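Long-range contacts in putative esterase (Uncultured bacterium, PDB 7C4D), which is a putative carboxylesterase of the alpha/beta hydrolase fold and probably hydrolyses carboxylic ester bonds: residues K114-V118 with T267-L271; I211-A217 with E238-D242; A217-E223 with A243-P249. All coordinates share one frame; numbering follows the deposited sequence.

All three contacts lie in the half of the mixed beta-sheet that ends with strand 244-248, within the core of the alpha/beta hydrolase fold. Contact 1 sets the C-terminal helix 260-270 against strand 113-119, spanning the longest stretch of chain, and the other two contacts fall within that span. Contact 2 joins the loop leading into strand 217-222 to the end of helix 232-239; contact 3 pairs strand 217-222 with the outermost strand 244-248. The centres of contact 1 and contact 3 are about 11 Å apart. Contact 2 and contact 3 share Ala217, so the beta-alpha-beta unit is held along its paired strands and, through the loop before the first strand, at the end of its helix.

Contact 1: residues K114-V118 with T267-L271; sequences KKLIV and TLEFL
Phe270 holds its CG anti to the backbone N (chi1 176°), which sends the ring off the end of helix 260-270 toward strand 113-119, while Lys115 carries its CG anti to its own carbonyl carbon (chi1 -70°) and lays its chain across that ring. The methylene CD of Lys115 sits over one face, 4.0 Å from the centroid of the Phe270 ring and displaced toward the rim, a CH-pi contact. Beyond it the lysine bends at chi4 (71°), and NZ meets the C-terminal carboxylate of the chain: NZ of Lys115 lies 3.3 Å from OXT of Leu271, a salt bridge whose hydrogen bond is weak. In the alpha/beta hydrolase fold the last helix packs on the central sheet, and here its final turn rests on strand 113-119, an inner strand of that sheet. Ile117 and Phe270 lie alongside each other with opposite headings, CG1 of Ile117 3.7 Å from CD2 of Phe270. CD1 of Ile117 reaches further, to the methyl CG2 of Thr267 at 3.7 Å and to CG of Leu271 at 3.9 Å, both on the helix side. The hydroxyl of Thr267 is bonded back to the carbonyl of Phe263 within the helix, while its methyl meets the isoleucine. On the strand side, Leu116 packs its side chain on Ala102, Met103 and Thr106 of helix 97-108, but its carbonyl O approaches CE2 of Phe270 at 3.4 Å.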
ATOM      1  N   LYS A 114       9.696 -10.640 -11.078  1.00 45.93           N
ATOM      2  CA  LYS A 114      10.401 -10.237 -12.281  1.00 47.19           C
ATOM      3  C   LYS A 114      10.962  -8.842 -12.066  1.00 44.15           C
ATOM      4  O   LYS A 114      12.137  -8.626 -12.273  1.00 43.79           O
ATOM      5  CB  LYS A 114       9.498 -10.232 -13.517  1.00 54.26           C
ATOM      6  CG  LYS A 114       8.798 -11.540 -13.857  1.00 65.38           C
ATOM      7  CD  LYS A 114       7.635 -11.318 -14.803  1.00 70.10           C
ATOM      8  CE  LYS A 114       6.950 -12.577 -15.299  1.00 83.33           C
ATOM      9  NZ  LYS A 114       7.711 -13.226 -16.393  1.00 88.69           N
ATOM     10  N   LYS A 115      10.115  -7.885 -11.676  1.00 41.63           N
ATOM     11  CA  LYS A 115      10.597  -6.538 -11.436  1.00 41.46           C
ATOM     12  C   LYS A 115       9.739  -5.942 -10.338  1.00 41.66           C
ATOM     13  O   LYS A 115       8.595  -6.356 -10.181  1.00 38.78           O
ATOM     14  CB  LYS A 115      10.443  -5.657 -12.680  1.00 45.98           C
ATOM     15  CG  LYS A 115      11.354  -5.954 -13.860  1.00 44.16           C
ATOM     16  CD  LYS A 115      11.608  -4.705 -14.700  1.00 49.12           C
ATOM     17  CE  LYS A 115      12.483  -5.031 -15.886  1.00 57.74           C
ATOM     18  NZ  LYS A 115      11.704  -5.829 -16.861  1.00 65.88           N
ATOM     19  N   LEU A 116      10.311  -4.993  -9.585  1.00 39.92           N
ATOM     20  CA  LEU A 116       9.625  -4.479  -8.419  1.00 40.08           C
ATOM     21  C   LEU A 116       9.495  -2.958  -8.505  1.00 37.88           C
ATOM     22  O   LEU A 116      10.474  -2.250  -8.743  1.00 36.83           O
ATOM     23  CB  LEU A 116      10.414  -4.894  -7.180  1.00 39.82           C
ATOM     24  CG  LEU A 116      10.041  -4.175  -5.878  1.00 46.49           C
ATOM     25  CD1 LEU A 116       8.560  -4.371  -5.538  1.00 38.99           C
ATOM     26  CD2 LEU A 116      10.931  -4.633  -4.716  1.00 44.12           C
ATOM     27  N   ILE A 117       8.277  -2.455  -8.282  1.00 31.29           N
ATOM     28  CA  ILE A 117       8.163  -1.006  -8.161  1.00 33.15           C
ATOM     29  C   ILE A 117       7.733  -0.660  -6.737  1.00 33.50           C
ATOM     30  O   ILE A 117       6.714  -1.176  -6.278  1.00 32.00           O
ATOM     31  CB  ILE A 117       7.205  -0.383  -9.213  1.00 35.88           C
ATOM     32  CG1 ILE A 117       7.709  -0.534 -10.664  1.00 34.03           C
ATOM     33  CG2 ILE A 117       6.991   1.075  -8.881  1.00 29.15           C
ATOM     34  CD1 ILE A 117       6.681  -0.121 -11.716  1.00 37.11           C
ATOM     35  N   VAL A 118       8.504   0.205  -6.055  1.00 33.49           N
ATOM     36  CA  VAL A 118       8.195   0.663  -4.704  1.00 38.01           C
ATOM     37  C   VAL A 118       7.840   2.154  -4.715  1.00 40.12           C
ATOM     38  O   VAL A 118       8.712   2.981  -4.998  1.00 40.41           O
ATOM     39  CB  VAL A 118       9.361   0.370  -3.734  1.00 39.65           C
ATOM     40  CG1 VAL A 118       9.148   1.054  -2.394  1.00 35.29           C
ATOM     41  CG2 VAL A 118       9.587  -1.118  -3.571  1.00 34.77           C
ATOM     42  N   THR A 267       6.262   3.743 -14.760  1.00 40.34           N
ATOM     43  CA  THR A 267       5.957   2.324 -14.628  1.00 40.96           C
ATOM     44  C   THR A 267       6.170   1.626 -15.976  1.00 48.32           C
ATOM     45  O   THR A 267       6.812   0.575 -16.027  1.00 44.61           O
ATOM     46  CB  THR A 267       4.519   2.144 -14.100  1.00 42.03           C
ATOM     47  OG1 THR A 267       4.412   2.713 -12.792  1.00 38.07           O
ATOM     48  CG2 THR A 267       3.983   0.722 -14.131  1.00 39.69           C
ATOM     49  N   LEU A 268       5.638   2.193 -17.078  1.00 40.69           N
ATOM     50  CA  LEU A 268       5.724   1.527 -18.384  1.00 37.95           C
ATOM     51  C   LEU A 268       7.118   1.614 -18.979  1.00 38.05           C
ATOM     52  O   LEU A 268       7.499   0.752 -19.755  1.00 40.24           O
ATOM     53  CB  LEU A 268       4.663   2.030 -19.374  1.00 39.92           C
ATOM     54  CG  LEU A 268       3.223   1.571 -19.059  1.00 40.55           C
ATOM     55  CD1 LEU A 268       2.169   2.219 -19.972  1.00 42.75           C
ATOM     56  CD2 LEU A 268       3.069   0.050 -19.061  1.00 36.04           C
ATOM     57  N   GLU A 269       7.890   2.639 -18.601  1.00 38.89           N
ATOM     58  CA  GLU A 269       9.270   2.717 -19.054  1.00 41.08           C
ATOM     59  C   GLU A 269      10.180   1.716 -18.307  1.00 45.75           C
ATOM     60  O   GLU A 269      11.238   1.348 -18.819  1.00 44.15           O
ATOM     61  CB  GLU A 269       9.756   4.165 -18.964  1.00 38.26           C
ATOM     62  CG  GLU A 269       9.069   5.105 -19.956  1.00 47.64           C
ATOM     63  CD  GLU A 269       9.254   6.607 -19.724  1.00 50.02           C
ATOM     64  OE1 GLU A 269       9.910   7.007 -18.721  1.00 50.30           O
ATOM     65  OE2 GLU A 269       8.723   7.395 -20.519  1.00 54.87           O
ATOM     66  N   PHE A 270       9.781   1.270 -17.102  1.00 38.56           N
ATOM     67  CA  PHE A 270      10.594   0.359 -16.281  1.00 38.05           C
ATOM     68  C   PHE A 270      10.211  -1.107 -16.520  1.00 37.34           C
ATOM     69  O   PHE A 270      11.062  -1.920 -16.757  1.00 42.68           O
ATOM     70  CB  PHE A 270      10.503   0.738 -14.793  1.00 37.52           C
ATOM     71  CG  PHE A 270      11.229  -0.184 -13.846  1.00 43.06           C
ATOM     72  CD1 PHE A 270      12.612  -0.241 -13.836  1.00 41.98           C
ATOM     73  CD2 PHE A 270      10.537  -1.036 -12.985  1.00 45.97           C
ATOM     74  CE1 PHE A 270      13.284  -1.108 -12.969  1.00 44.64           C
ATOM     75  CE2 PHE A 270      11.211  -1.861 -12.081  1.00 46.74           C
ATOM     76  CZ  PHE A 270      12.590  -1.888 -12.070  1.00 42.17           C
ATOM     77  N   LEU A 271       8.919  -1.461 -16.480  1.00 43.89           N
ATOM     78  CA  LEU A 271       8.506  -2.853 -16.577  1.00 44.84           C
ATOM     79  C   LEU A 271       8.674  -3.393 -17.998  1.00 56.94           C
ATOM     80  O   LEU A 271       8.560  -2.646 -18.951  1.00 62.59           O
ATOM     81  CB  LEU A 271       7.052  -2.987 -16.158  1.00 40.49           C
ATOM     82  CG  LEU A 271       6.727  -2.595 -14.726  1.00 43.02           C
ATOM     83  CD1 LEU A 271       5.248  -2.810 -14.468  1.00 40.18           C
ATOM     84  CD2 LEU A 271       7.596  -3.385 -13.743  1.00 42.00           C
ATOM     85  OXT LEU A 271       8.905  -4.609 -18.198  1.00 61.88           O
TER

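Contact 2: residues I211-A217 with E238-D242; sequences IPVHVPA and EIFPD
Asp242 OD1 is approached by two waters that tie it to the loop 211-217: water 2 lies 2.9 Å from OD1 of Asp242 and bridges to the carbonyl O of Val215, while water 1, which bridges to the carbonyl O of Val213, lies so unusually close to OD1 that its bond there is doubtful. Water 3 links the carbonyl O atoms of Ala217 and Asp242. The direct bond of the contact runs from Val213 N to the carbonyl O of Ile239, 2.8 Å and nearly straight at 168°. That carbonyl belongs to the last turn of helix 232-239, so the loop before strand 217-222 is fastened where the helix of this beta-alpha-beta unit ends. Phe240, the first residue to leave helical geometry, has its CG anti to the carbonyl carbon (chi1 -61°), which places the ring between CG2 of Ile239 over one face and CB of Ala217 over the opposite face, the latter 4.2 Å from the ring centroid. Val213 and Phe240 run alongside each other, CE1 of Phe240 3.9 Å from CB of Val213. An alanine at Phe240 would remove the ring and is likely to leave Val213 and Ala217 without their shared apolar partner. Nearer the surface, CB of Pro212, which follows a cis peptide bond, touches CG of Pro241 at 3.6 Å, and CD1 of Ile211 packs 4.0 Å from CG1 of Ile239.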
ATOM      1  N   ILE A 211      20.845 -10.200   1.706  1.00 60.62           N
ATOM      2  CA  ILE A 211      21.275  -9.082   0.881  1.00 66.47           C
ATOM      3  C   ILE A 211      22.477  -9.581   0.089  1.00 68.27           C
ATOM      4  O   ILE A 211      23.190 -10.428   0.609  1.00 81.43           O
ATOM      5  CB  ILE A 211      21.687  -7.932   1.819  1.00 74.49           C
ATOM      6  CG1 ILE A 211      20.531  -6.977   2.099  1.00 73.49           C
ATOM      7  CG2 ILE A 211      22.932  -7.189   1.343  1.00 71.46           C
ATOM      8  CD1 ILE A 211      20.812  -6.082   3.295  1.00 86.45           C
ATOM      9  N   PRO A 212      22.720  -9.164  -1.182  1.00 74.09           N
ATOM     10  CA  PRO A 212      21.797  -8.313  -1.949  1.00 71.58           C
ATOM     11  C   PRO A 212      20.643  -9.100  -2.576  1.00 63.53           C
ATOM     12  O   PRO A 212      20.743 -10.323  -2.766  1.00 55.82           O
ATOM     13  CB  PRO A 212      22.689  -7.780  -3.086  1.00 72.09           C
ATOM     14  CG  PRO A 212      23.689  -8.913  -3.335  1.00 70.32           C
ATOM     15  CD  PRO A 212      23.918  -9.527  -1.969  1.00 70.25           C
ATOM     16  N   VAL A 213      19.549  -8.383  -2.894  1.00 56.22           N
ATOM     17  CA  VAL A 213      18.460  -8.980  -3.654  1.00 50.57           C
ATOM     18  C   VAL A 213      18.715  -8.700  -5.137  1.00 51.96           C
ATOM     19  O   VAL A 213      18.830  -7.534  -5.535  1.00 48.02           O
ATOM     20  CB  VAL A 213      17.083  -8.443  -3.220  1.00 49.80           C
ATOM     21  CG1 VAL A 213      15.955  -9.169  -3.943  1.00 49.77           C
ATOM     22  CG2 VAL A 213      16.865  -8.518  -1.723  1.00 52.48           C
ATOM     23  N   HIS A 214      18.767  -9.773  -5.935  1.00 51.41           N
ATOM     24  CA  HIS A 214      19.031  -9.712  -7.371  1.00 49.92           C
ATOM     25  C   HIS A 214      17.726  -9.587  -8.166  1.00 51.72           C
ATOM     26  O   HIS A 214      17.386 -10.454  -8.980  1.00 49.80           O
ATOM     27  CB  HIS A 214      19.821 -10.948  -7.837  1.00 57.07           C
ATOM     28  CG  HIS A 214      21.134 -11.156  -7.159  1.00 67.03           C
ATOM     29  ND1 HIS A 214      22.244 -10.370  -7.424  1.00 74.61           N
ATOM     30  CD2 HIS A 214      21.526 -12.059  -6.236  1.00 74.30           C
ATOM     31  CE1 HIS A 214      23.256 -10.770  -6.679  1.00 80.07           C
ATOM     32  NE2 HIS A 214      22.842 -11.812  -5.946  1.00 81.97           N
ATOM     33  N   VAL A 215      16.981  -8.502  -7.914  1.00 48.95           N
ATOM     34  CA  VAL A 215      15.738  -8.231  -8.629  1.00 45.81           C
ATOM     35  C   VAL A 215      15.815  -6.768  -9.025  1.00 45.62           C
ATOM     36  O   VAL A 215      16.149  -5.953  -8.170  1.00 50.03           O
ATOM     37  CB  VAL A 215      14.472  -8.480  -7.771  1.00 45.02           C
ATOM     38  CG1 VAL A 215      13.179  -8.081  -8.491  1.00 39.35           C
ATOM     39  CG2 VAL A 215      14.382  -9.923  -7.295  1.00 43.61           C
ATOM     40  N   PRO A 216      15.547  -6.395 -10.307  1.00 44.12           N
ATOM     41  CA  PRO A 216      15.458  -4.981 -10.692  1.00 46.37           C
ATOM     42  C   PRO A 216      14.358  -4.244  -9.919  1.00 41.09           C
ATOM     43  O   PRO A 216      13.234  -4.696  -9.880  1.00 46.03           O
ATOM     44  CB  PRO A 216      15.119  -5.005 -12.198  1.00 43.66           C
ATOM     45  CG  PRO A 216      15.511  -6.390 -12.663  1.00 47.62           C
ATOM     46  CD  PRO A 216      15.369  -7.301 -11.452  1.00 43.60           C
ATOM     47  N   ALA A 217      14.672  -3.094  -9.327  1.00 37.99           N
ATOM     48  CA  ALA A 217      13.689  -2.391  -8.539  1.00 39.19           C
ATOM     49  C   ALA A 217      13.646  -0.923  -8.955  1.00 38.69           C
ATOM     50  O   ALA A 217      14.667  -0.324  -9.279  1.00 39.03           O
ATOM     51  CB  ALA A 217      14.049  -2.507  -7.068  1.00 37.98           C
ATOM     52  N   GLU A 238      22.056  -0.957  -0.738  1.00 52.52           N
ATOM     53  CA  GLU A 238      22.560  -2.134  -0.049  1.00 49.34           C
ATOM     54  C   GLU A 238      21.652  -3.325  -0.326  1.00 51.63           C
ATOM     55  O   GLU A 238      22.128  -4.411  -0.669  1.00 53.60           O
ATOM     56  CB  GLU A 238      22.575  -1.812   1.444  1.00 58.35           C
ATOM     57  CG  GLU A 238      23.520  -2.658   2.275  1.00 75.00           C
ATOM     58  CD  GLU A 238      23.301  -2.398   3.758  1.00 80.43           C
ATOM     59  OE1 GLU A 238      23.413  -1.233   4.173  1.00 78.51           O
ATOM     60  OE2 GLU A 238      22.956  -3.348   4.484  1.00 81.67           O
ATOM     61  N   ILE A 239      20.334  -3.120  -0.200  1.00 49.47           N
ATOM     62  CA  ILE A 239      19.403  -4.210  -0.466  1.00 48.19           C
ATOM     63  C   ILE A 239      19.266  -4.463  -1.981  1.00 51.64           C
ATOM     64  O   ILE A 239      19.251  -5.610  -2.431  1.00 48.90           O
ATOM     65  CB  ILE A 239      18.045  -3.880   0.184  1.00 49.43           C
ATOM     66  CG1 ILE A 239      18.158  -3.629   1.691  1.00 46.60           C
ATOM     67  CG2 ILE A 239      17.000  -4.927  -0.145  1.00 45.26           C
ATOM     68  CD1 ILE A 239      16.913  -3.046   2.311  1.00 43.47           C
ATOM     69  N   PHE A 240      19.109  -3.390  -2.775  1.00 54.17           N
ATOM     70  CA  PHE A 240      18.879  -3.491  -4.218  1.00 53.24           C
ATOM     71  C   PHE A 240      19.957  -2.695  -4.955  1.00 55.58           C
ATOM     72  O   PHE A 240      19.764  -1.502  -5.192  1.00 48.81           O
ATOM     73  CB  PHE A 240      17.524  -2.873  -4.582  1.00 50.76           C
ATOM     74  CG  PHE A 240      16.324  -3.530  -3.942  1.00 46.35           C
ATOM     75  CD1 PHE A 240      15.844  -4.741  -4.405  1.00 47.34           C
ATOM     76  CD2 PHE A 240      15.681  -2.939  -2.874  1.00 44.47           C
ATOM     77  CE1 PHE A 240      14.734  -5.339  -3.834  1.00 45.13           C
ATOM     78  CE2 PHE A 240      14.586  -3.549  -2.283  1.00 46.97           C
ATOM     79  CZ  PHE A 240      14.113  -4.751  -2.764  1.00 42.72           C
ATOM     80  N   PRO A 241      21.139  -3.291  -5.260  1.00 55.05           N
ATOM     81  CA  PRO A 241      22.292  -2.540  -5.767  1.00 57.95           C
ATOM     82  C   PRO A 241      22.050  -1.779  -7.069  1.00 54.91           C
ATOM     83  O   PRO A 241      22.578  -0.692  -7.256  1.00 54.55           O
ATOM     84  CB  PRO A 241      23.352  -3.632  -5.954  1.00 61.34           C
ATOM     85  CG  PRO A 241      22.989  -4.645  -4.905  1.00 59.19           C
ATOM     86  CD  PRO A 241      21.477  -4.701  -5.021  1.00 59.12           C
ATOM     87  N   ASP A 242      21.200  -2.331  -7.929  1.00 54.40           N
ATOM     88  CA  ASP A 242      20.929  -1.723  -9.220  1.00 55.77           C
ATOM     89  C   ASP A 242      19.572  -0.993  -9.223  1.00 55.82           C
ATOM     90  O   ASP A 242      19.026  -0.713 -10.280  1.00 57.07           O
ATOM     91  CB  ASP A 242      21.082  -2.792 -10.308  1.00 61.92           C
ATOM     92  CG  ASP A 242      20.105  -3.950 -10.160  1.00 67.54           C
ATOM     93  OD1 ASP A 242      19.779  -4.304  -9.012  1.00 74.62           O
ATOM     94  OD2 ASP A 242      19.673  -4.496 -11.199  1.00 75.64           O
TER
HETATM   95  O   HOH W   1      18.954  -5.306  -6.915  1.00 64.20           O
HETATM   96  O   HOH W   2      17.243  -3.364  -7.855  1.00 52.98           O
HETATM   97  O   HOH W   3      16.465  -1.247 -11.162  1.00 44.28           O

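Contact 3: residues A217-E223 with A243-P249; sequences ALFLKGE and AKLVTIP
Leu220 and Val246 project abreast from neighbouring strands, CD2 of Leu220 resting 3.6 Å from CG1 of Val246. Strands 217-222 and 244-248 run parallel, their directions 27° apart, and are the two strands of a beta-alpha-beta unit, with helix 232-239 between them in the chain; 244-248 is the outermost strand at this end of the alpha/beta hydrolase sheet. On the face of Leu220 and Val246, Leu218 crosses the valine obliquely, its CD1 3.9 Å from CG2 of Val246, while Ile248 adds its CG1 beside CD2 of Leu220. Helix 260-270 covers this face through Phe263, Lys266 and Phe270. The other face carries Phe219, Leu245, Lys221 and Thr247. Here CB of Phe219 meets CG of Leu245, and the ring turns its edge to the carbonyl O of Lys244, with Ile236 of helix 232-239 packed against both side chains. Lys221, its CG anti to the backbone N (chi1 -170°), extends alongside Thr247, and its CD comes 3.6 Å from OG1 of Thr247. The backbones are joined by a ladder of six hydrogen bonds, of which Phe219 N to Lys244 O, at 2.7 Å, is the shortest. Gly222 N donates a hydrogen bond to OD1 of Asp120, a residue that may belong to a Ser-His-Asp catalytic triad. At the far end Glu223 N reaches Ile248 O at 3.2 Å, the donor tilted 32° from the carbonyl plane, and OE1 of Glu223, bonded to Gly250 N, lies 3.4 Å from CA of Pro249.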
ATOM      1  N   ALA A 217      14.672  -3.094  -9.327  1.00 37.99           N
ATOM      2  CA  ALA A 217      13.689  -2.391  -8.539  1.00 39.19           C
ATOM      3  C   ALA A 217      13.646  -0.923  -8.955  1.00 38.69           C
ATOM      4  O   ALA A 217      14.667  -0.324  -9.279  1.00 39.03           O
ATOM      5  CB  ALA A 217      14.049  -2.507  -7.068  1.00 37.98           C
ATOM      6  N   LEU A 218      12.456  -0.332  -8.829  1.00 38.81           N
ATOM      7  CA  LEU A 218      12.239   1.096  -9.073  1.00 39.20           C
ATOM      8  C   LEU A 218      11.605   1.725  -7.829  1.00 42.50           C
ATOM      9  O   LEU A 218      10.576   1.244  -7.362  1.00 40.56           O
ATOM     10  CB  LEU A 218      11.352   1.275 -10.318  1.00 39.44           C
ATOM     11  CG  LEU A 218      10.831   2.702 -10.585  1.00 39.22           C
ATOM     12  CD1 LEU A 218      11.983   3.670 -10.809  1.00 33.06           C
ATOM     13  CD2 LEU A 218       9.881   2.732 -11.797  1.00 35.73           C
ATOM     14  N   PHE A 219      12.263   2.747  -7.254  1.00 36.86           N
ATOM     15  CA  PHE A 219      11.696   3.539  -6.172  1.00 37.31           C
ATOM     16  C   PHE A 219      11.177   4.842  -6.779  1.00 43.80           C
ATOM     17  O   PHE A 219      11.933   5.626  -7.367  1.00 40.20           O
ATOM     18  CB  PHE A 219      12.728   3.739  -5.050  1.00 39.54           C
ATOM     19  CG  PHE A 219      13.021   2.483  -4.265  1.00 42.57           C
ATOM     20  CD1 PHE A 219      13.736   1.427  -4.829  1.00 42.00           C
ATOM     21  CD2 PHE A 219      12.507   2.310  -2.979  1.00 47.20           C
ATOM     22  CE1 PHE A 219      13.989   0.253  -4.112  1.00 42.07           C
ATOM     23  CE2 PHE A 219      12.718   1.120  -2.277  1.00 44.41           C
ATOM     24  CZ  PHE A 219      13.464   0.099  -2.839  1.00 46.49           C
ATOM     25  N   LEU A 220       9.864   5.051  -6.658  1.00 43.60           N
ATOM     26  CA  LEU A 220       9.247   6.290  -7.093  1.00 43.79           C
ATOM     27  C   LEU A 220       8.952   7.154  -5.868  1.00 47.87           C
ATOM     28  O   LEU A 220       8.150   6.790  -5.021  1.00 54.76           O
ATOM     29  CB  LEU A 220       7.972   5.981  -7.874  1.00 44.50           C
ATOM     30  CG  LEU A 220       8.138   5.441  -9.299  1.00 48.37           C
ATOM     31  CD1 LEU A 220       6.789   4.919  -9.755  1.00 49.35           C
ATOM     32  CD2 LEU A 220       8.581   6.550 -10.244  1.00 51.05           C
ATOM     33  N   LYS A 221       9.604   8.311  -5.806  1.00 45.65           N
ATOM     34  CA  LYS A 221       9.512   9.277  -4.729  1.00 51.58           C
ATOM     35  C   LYS A 221       8.582  10.417  -5.142  1.00 53.20           C
ATOM     36  O   LYS A 221       8.672  10.914  -6.253  1.00 50.62           O
ATOM     37  CB  LYS A 221      10.894   9.901  -4.549  1.00 51.30           C
ATOM     38  CG  LYS A 221      11.016  10.756  -3.301  1.00 64.84           C
ATOM     39  CD  LYS A 221      12.141  11.754  -3.321  1.00 69.64           C
ATOM     40  CE  LYS A 221      11.852  12.926  -2.407  1.00 65.87           C
ATOM     41  NZ  LYS A 221      12.822  14.009  -2.666  1.00 79.79           N
ATOM     42  N   GLY A 222       7.662  10.813  -4.261  1.00 53.15           N
ATOM     43  CA  GLY A 222       6.938  12.064  -4.469  1.00 56.35           C
ATOM     44  C   GLY A 222       7.823  13.256  -4.101  1.00 54.05           C
ATOM     45  O   GLY A 222       8.490  13.247  -3.061  1.00 64.80           O
ATOM     46  N   GLU A 223       7.879  14.263  -4.975  1.00 60.65           N
ATOM     47  CA  GLU A 223       8.715  15.451  -4.753  1.00 62.11           C
ATOM     48  C   GLU A 223       8.385  16.115  -3.412  1.00 59.07           C
ATOM     49  O   GLU A 223       9.296  16.480  -2.680  1.00 69.34           O
ATOM     50  CB  GLU A 223       8.523  16.470  -5.886  1.00 65.16           C
ATOM     51  CG  GLU A 223       9.486  17.654  -5.851  1.00 70.21           C
ATOM     52  CD  GLU A 223       9.028  18.929  -6.550  1.00 67.82           C
ATOM     53  OE1 GLU A 223       8.205  18.855  -7.488  1.00 65.55           O
ATOM     54  OE2 GLU A 223       9.490  20.013  -6.144  1.00 84.86           O
ATOM     55  N   ALA A 243      19.043  -0.636  -8.043  1.00 49.29           N
ATOM     56  CA  ALA A 243      17.776   0.049  -7.920  1.00 48.15           C
ATOM     57  C   ALA A 243      17.801   1.389  -8.659  1.00 51.75           C
ATOM     58  O   ALA A 243      18.808   2.078  -8.659  1.00 49.18           O
ATOM     59  CB  ALA A 243      17.440   0.263  -6.467  1.00 44.91           C
ATOM     60  N   LYS A 244      16.655   1.813  -9.192  1.00 50.39           N
ATOM     61  CA  LYS A 244      16.600   3.161  -9.731  1.00 49.47           C
ATOM     62  C   LYS A 244      15.647   3.966  -8.867  1.00 51.61           C
ATOM     63  O   LYS A 244      14.680   3.404  -8.362  1.00 50.18           O
ATOM     64  CB  LYS A 244      16.181   3.115 -11.198  1.00 52.77           C
ATOM     65  CG  LYS A 244      17.247   2.586 -12.155  1.00 63.55           C
ATOM     66  CD  LYS A 244      16.657   1.896 -13.367  1.00 77.12           C
ATOM     67  CE  LYS A 244      17.596   1.808 -14.551  1.00 83.85           C
ATOM     68  NZ  LYS A 244      17.681   3.110 -15.256  1.00 90.70           N
ATOM     69  N   LEU A 245      15.975   5.248  -8.660  1.00 50.81           N
ATOM     70  CA  LEU A 245      15.178   6.214  -7.912  1.00 52.26           C
ATOM     71  C   LEU A 245      14.691   7.311  -8.852  1.00 56.03           C
ATOM     72  O   LEU A 245      15.488   7.916  -9.554  1.00 56.17           O
ATOM     73  CB  LEU A 245      16.048   6.853  -6.836  1.00 55.44           C
ATOM     74  CG  LEU A 245      16.012   6.178  -5.470  1.00 65.32           C
ATOM     75  CD1 LEU A 245      16.908   4.960  -5.461  1.00 57.81           C
ATOM     76  CD2 LEU A 245      16.426   7.151  -4.375  1.00 72.49           C
ATOM     77  N   VAL A 246      13.386   7.588  -8.832  1.00 47.47           N
ATOM     78  CA  VAL A 246      12.820   8.559  -9.740  1.00 50.81           C
ATOM     79  C   VAL A 246      11.851   9.408  -8.925  1.00 54.56           C
ATOM     80  O   VAL A 246      10.988   8.871  -8.234  1.00 55.26           O
ATOM     81  CB  VAL A 246      12.140   7.856 -10.936  1.00 54.33           C
ATOM     82  CG1 VAL A 246      11.136   8.737 -11.657  1.00 52.85           C
ATOM     83  CG2 VAL A 246      13.140   7.263 -11.926  1.00 51.79           C
ATOM     84  N   THR A 247      12.004  10.733  -9.026  1.00 52.39           N
ATOM     85  CA  THR A 247      11.135  11.698  -8.363  1.00 55.81           C
ATOM     86  C   THR A 247      10.060  12.185  -9.330  1.00 59.15           C
ATOM     87  O   THR A 247      10.386  12.729 -10.385  1.00 67.50           O
ATOM     88  CB  THR A 247      11.976  12.839  -7.777  1.00 55.76           C
ATOM     89  OG1 THR A 247      12.827  12.249  -6.789  1.00 58.38           O
ATOM     90  CG2 THR A 247      11.157  13.955  -7.176  1.00 51.81           C
ATOM     91  N   ILE A 248       8.783  11.952  -8.983  1.00 59.08           N
ATOM     92  CA  ILE A 248       7.668  12.500  -9.746  1.00 60.25           C
ATOM     93  C   ILE A 248       7.444  13.932  -9.269  1.00 68.95           C
ATOM     94  O   ILE A 248       7.067  14.111  -8.107  1.00 70.95           O
ATOM     95  CB  ILE A 248       6.395  11.663  -9.531  1.00 59.37           C
ATOM     96  CG1 ILE A 248       6.571  10.211  -9.989  1.00 64.03           C
ATOM     97  CG2 ILE A 248       5.178  12.335 -10.147  1.00 65.41           C
ATOM     98  CD1 ILE A 248       5.317   9.366  -9.860  1.00 62.44           C
ATOM     99  N   PRO A 249       7.667  14.970 -10.122  1.00 70.54           N
ATOM    100  CA  PRO A 249       7.435  16.375  -9.747  1.00 71.02           C
ATOM    101  C   PRO A 249       6.021  16.708  -9.269  1.00 71.17           C
ATOM    102  O   PRO A 249       5.038  16.242  -9.839  1.00 67.03           O
ATOM    103  CB  PRO A 249       7.633  17.180 -11.038  1.00 60.08           C
ATOM    104  CG  PRO A 249       7.594  16.138 -12.135  1.00 70.55           C
ATOM    105  CD  PRO A 249       8.117  14.854 -11.518  1.00 69.84           C
TER